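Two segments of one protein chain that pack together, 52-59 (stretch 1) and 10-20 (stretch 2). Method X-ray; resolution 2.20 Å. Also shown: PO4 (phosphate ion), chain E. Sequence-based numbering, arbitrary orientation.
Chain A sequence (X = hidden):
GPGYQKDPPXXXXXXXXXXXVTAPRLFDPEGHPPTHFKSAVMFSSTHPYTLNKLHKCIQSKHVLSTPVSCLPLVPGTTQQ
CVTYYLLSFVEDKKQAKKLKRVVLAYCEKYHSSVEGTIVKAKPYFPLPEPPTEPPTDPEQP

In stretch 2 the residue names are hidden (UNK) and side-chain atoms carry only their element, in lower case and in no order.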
# COMPACT_ATOMS: atom_id res chain seq x y z
N ASN A 52 0.06 -9.44 -11.72
CA ASN A 52 -0.13 -8.64 -12.93
C ASN A 52 -1.53 -8.88 -13.48
O ASN A 52 -2.22 -7.94 -13.91
CB ASN A 52 0.92 -8.96 -14.00
CG ASN A 52 2.29 -8.40 -13.68
OD1 ASN A 52 3.28 -9.12 -13.69
ND2 ASN A 52 2.36 -7.10 -13.39
N LYS A 53 -1.97 -10.13 -13.48
CA LYS A 53 -3.35 -10.42 -13.89
C LYS A 53 -4.34 -9.60 -13.06
O LYS A 53 -5.19 -8.91 -13.63
CB LYS A 53 -3.68 -11.90 -13.75
CG LYS A 53 -5.07 -12.29 -14.28
CD LYS A 53 -5.30 -13.80 -14.14
CE LYS A 53 -6.75 -14.21 -14.40
NZ LYS A 53 -6.89 -15.67 -14.74
N LEU A 54 -4.22 -9.67 -11.73
CA LEU A 54 -5.17 -9.00 -10.85
C LEU A 54 -5.13 -7.50 -11.09
O LEU A 54 -6.13 -6.80 -10.97
CB LEU A 54 -4.88 -9.30 -9.38
CG LEU A 54 -5.64 -10.46 -8.74
CD1 LEU A 54 -5.60 -11.68 -9.61
CD2 LEU A 54 -5.09 -10.76 -7.35
N HIS A 55 -3.95 -7.01 -11.44
CA HIS A 55 -3.77 -5.58 -11.65
C HIS A 55 -4.59 -5.12 -12.85
O HIS A 55 -5.25 -4.08 -12.79
CB HIS A 55 -2.31 -5.25 -11.87
CG HIS A 55 -2.10 -3.92 -12.52
ND1 HIS A 55 -2.29 -2.73 -11.84
CD2 HIS A 55 -1.74 -3.58 -13.78
CE1 HIS A 55 -2.04 -1.72 -12.66
NE2 HIS A 55 -1.71 -2.21 -13.84
N LYS A 56 -4.52 -5.86 -13.96
CA LYS A 56 -5.31 -5.46 -15.13
C LYS A 56 -6.82 -5.69 -14.86
O LYS A 56 -7.66 -4.98 -15.38
CB LYS A 56 -4.84 -6.16 -16.44
CG LYS A 56 -3.38 -5.86 -16.93
CD LYS A 56 -3.16 -4.55 -17.74
CE LYS A 56 -1.66 -4.40 -18.11
NZ LYS A 56 -1.05 -3.05 -17.94
N CYS A 57 -7.14 -6.67 -14.02
CA CYS A 57 -8.54 -7.04 -13.78
C CYS A 57 -9.30 -6.26 -12.69
O CYS A 57 -10.48 -5.95 -12.87
CB CYS A 57 -8.65 -8.53 -13.49
SG CYS A 57 -8.32 -9.55 -14.93
N ILE A 58 -8.66 -5.97 -11.57
CA ILE A 58 -9.34 -5.30 -10.46
C ILE A 58 -9.29 -3.79 -10.68
O ILE A 58 -8.56 -3.05 -9.99
CB ILE A 58 -8.73 -5.69 -9.10
CG1 ILE A 58 -8.82 -7.21 -8.92
CG2 ILE A 58 -9.47 -5.00 -7.96
CD1 ILE A 58 -8.00 -7.75 -7.76
N GLN A 59 -10.09 -3.35 -11.65
CA GLN A 59 -10.16 -1.95 -12.06
C GLN A 59 -11.59 -1.63 -12.46
O GLN A 59 -12.25 -2.42 -13.14
CB GLN A 59 -9.25 -1.69 -13.25
CG GLN A 59 -7.78 -2.01 -13.02
CD GLN A 59 -7.10 -1.04 -12.07
OE1 GLN A 59 -7.73 -0.13 -11.52
NE2 GLN A 59 -5.80 -1.23 -11.88
N UNK A 10 -10.53 -8.69 -24.55
CA UNK A 10 -9.09 -8.64 -24.33
C UNK A 10 -8.59 -9.83 -23.52
O UNK A 10 -9.17 -10.91 -23.55
c UNK A 10 -9.79 -4.45 -22.59
c UNK A 10 -9.08 -6.07 -24.32
c UNK A 10 -8.71 -7.34 -23.60
c UNK A 10 -8.66 -4.91 -23.47
n UNK A 10 -9.58 -3.06 -22.13
N UNK A 11 -7.49 -9.61 -22.81
CA UNK A 11 -6.85 -10.65 -22.02
C UNK A 11 -7.36 -10.61 -20.61
O UNK A 11 -7.59 -9.54 -20.05
n UNK A 11 -2.83 -6.83 -21.67
c UNK A 11 -4.78 -9.16 -21.56
c UNK A 11 -3.27 -9.28 -21.66
c UNK A 11 -5.34 -10.50 -22.02
c UNK A 11 -2.46 -8.14 -21.08
N UNK A 12 -7.54 -11.80 -20.04
CA UNK A 12 -8.13 -11.94 -18.73
C UNK A 12 -9.59 -11.52 -18.81
O UNK A 12 -10.21 -11.12 -17.82
c UNK A 12 -5.87 -11.44 -17.70
c UNK A 12 -3.58 -10.70 -17.63
o UNK A 12 -1.81 -12.30 -17.72
c UNK A 12 -4.93 -10.42 -17.63
c UNK A 12 -4.07 -13.04 -17.79
c UNK A 12 -7.35 -11.13 -17.70
c UNK A 12 -3.15 -12.01 -17.71
c UNK A 12 -5.42 -12.75 -17.79
N UNK A 13 -10.14 -11.63 -20.02
CA UNK A 13 -11.55 -11.39 -20.24
C UNK A 13 -12.37 -12.24 -19.30
O UNK A 13 -13.40 -11.79 -18.81
c UNK A 13 -13.42 -11.52 -21.95
c UNK A 13 -13.81 -11.94 -23.34
o UNK A 13 -13.68 -11.17 -24.29
c UNK A 13 -11.95 -11.69 -21.68
n UNK A 13 -14.30 -13.16 -23.47
N UNK A 14 -11.92 -13.47 -19.05
CA UNK A 14 -12.63 -14.37 -18.16
C UNK A 14 -12.76 -13.82 -16.75
O UNK A 14 -13.86 -13.63 -16.23
N UNK A 15 -11.64 -13.53 -16.11
CA UNK A 15 -11.73 -12.99 -14.76
C UNK A 15 -12.50 -11.67 -14.73
O UNK A 15 -13.26 -11.42 -13.80
c UNK A 15 -9.61 -12.12 -10.17
c UNK A 15 -10.35 -12.81 -14.15
c UNK A 15 -10.44 -12.17 -12.78
s UNK A 15 -8.93 -12.29 -11.82
N UNK A 16 -12.33 -10.84 -15.75
CA UNK A 16 -13.00 -9.55 -15.79
C UNK A 16 -14.53 -9.72 -15.79
O UNK A 16 -15.25 -9.10 -15.00
n UNK A 16 -10.38 -7.85 -19.14
n UNK A 16 -10.62 -8.69 -21.26
n UNK A 16 -12.33 -7.49 -20.34
c UNK A 16 -10.80 -7.12 -17.94
c UNK A 16 -11.19 -8.04 -16.79
c UNK A 16 -12.54 -8.74 -17.01
c UNK A 16 -11.11 -8.00 -20.24
N UNK A 17 -15.01 -10.59 -16.67
CA UNK A 17 -16.42 -10.78 -16.83
C UNK A 17 -16.96 -11.36 -15.53
O UNK A 17 -18.03 -10.97 -15.05
c UNK A 17 -16.73 -11.89 -20.58
n UNK A 17 -17.35 -10.75 -24.02
n UNK A 17 -17.66 -12.83 -23.12
c UNK A 17 -16.44 -10.99 -19.38
c UNK A 17 -16.72 -11.67 -18.04
n UNK A 17 -16.84 -11.11 -21.81
c UNK A 17 -17.28 -11.57 -22.98
N UNK A 18 -16.19 -12.26 -14.93
CA UNK A 18 -16.61 -12.89 -13.70
C UNK A 18 -16.90 -11.81 -12.67
O UNK A 18 -17.98 -11.76 -12.11
c UNK A 18 -15.37 -13.91 -10.57
c UNK A 18 -15.56 -13.85 -13.16
n UNK A 18 -16.00 -14.65 -9.60
c UNK A 18 -15.85 -14.32 -11.77
n UNK A 18 -16.78 -15.30 -11.49
c UNK A 18 -16.85 -15.48 -10.18
N UNK A 19 -15.91 -10.93 -12.45
CA UNK A 19 -16.02 -9.90 -11.43
C UNK A 19 -17.22 -8.99 -11.67
O UNK A 19 -17.92 -8.63 -10.72
c UNK A 19 -12.23 -9.01 -11.02
c UNK A 19 -14.72 -9.08 -11.32
c UNK A 19 -13.48 -9.85 -10.85
c UNK A 19 -13.62 -10.29 -9.40
N UNK A 20 -17.46 -8.60 -12.92
CA UNK A 20 -18.57 -7.70 -13.22
C UNK A 20 -19.93 -8.33 -13.05
O UNK A 20 -20.89 -7.64 -12.74
c UNK A 20 -17.14 -6.72 -15.11
n UNK A 20 -16.14 -5.41 -16.88
o UNK A 20 -18.37 -5.68 -16.86
c UNK A 20 -18.49 -7.20 -14.66
c UNK A 20 -17.26 -5.89 -16.36
P PO4 E . -8.98 -15.62 -17.29
O1 PO4 E . -8.91 -16.18 -15.89
O2 PO4 E . -9.29 -14.14 -17.23
O3 PO4 E . -7.65 -15.83 -17.98
O4 PO4 E . -10.07 -16.33 -18.06

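Position 10 carries four carbons in an unbranched row ending in nitrogen, the pattern of lysine. Lys-10 is poorly ordered and reaches nothing on stretch 1. Position 11 repeats the pattern, four carbons and a terminal nitrogen, and that nitrogen comes within 4.5 Å of Lys-56 CE; it is Lys-11, a loose contact at the margin.

At position 12 one carbon leads to a six-carbon ring bearing an oxygen. Lys-53 CG lies over one face of this ring, and Cys-57 SG approaches the CB of position 12 at 3.3 Å. This is Tyr-12, the N-cap residue of the helix that follows. Lys-53 CG stands 3.5 Å from the centroid of the Tyr-12 ring and 10° off its normal, a CH-pi contact made by the aliphatic part of the lysine, while Lys-56 CB sits near the ring plane at the edge.

Position 13 has three carbons, the third carrying one oxygen and one nitrogen, and its CA-to-CB bond points away from stretch 1: Gln-13. Position 14 has no side-chain atoms, hence Gly-14. An ideal CB here would clash with PO4 O4, at 1.9 Å.

Position 15 is an unbranched chain of two carbons, a sulfur and a carbon, directed toward stretch 1, with its CB 3.9 Å from Cys-57 SG; only methionine fits. Met-15 SD meets Leu-54 CD1 at 4.0 Å.

Position 16 has three carbons, a nitrogen, then a carbon carrying two more nitrogens, and its second carbon lies 3.7 Å from Cys-57 SG: Arg-16. Its guanidinium turns back to Lys-11 O through two weak hydrogen bonds. The same atoms at position 17 give Arg-17, out of reach of stretch 1. Position 18, one carbon and a five-membered ring with two nitrogens, is His-18, also out of reach. Position 19 has four carbons forked at the second and points toward stretch 1, one branch tip lying 4.4 Å from Ile-58 CG1: Leu-19. Position 20, three carbons ending in one oxygen and one nitrogen, is Gln-20, outside contact range.

At the close point a compact cysteine meets the aliphatic part of an arginine. The helix axes cross at 50°, and Cys-57 and Arg-16 bring their CA atoms to 5.5 Å; the compact thiol fits among Tyr-12, Met-15 and Arg-16. No hydrogen bond joins the stretches directly. A phosphate, probably from the crystallisation liquor, also links them in this crystal, accepting from Met-15 N to O2 at 2.7 Å and from Lys-53 NZ to O1 at a very short 2.4 Å.

Stretch 2 (10-20) KKYQGMRRHLQ
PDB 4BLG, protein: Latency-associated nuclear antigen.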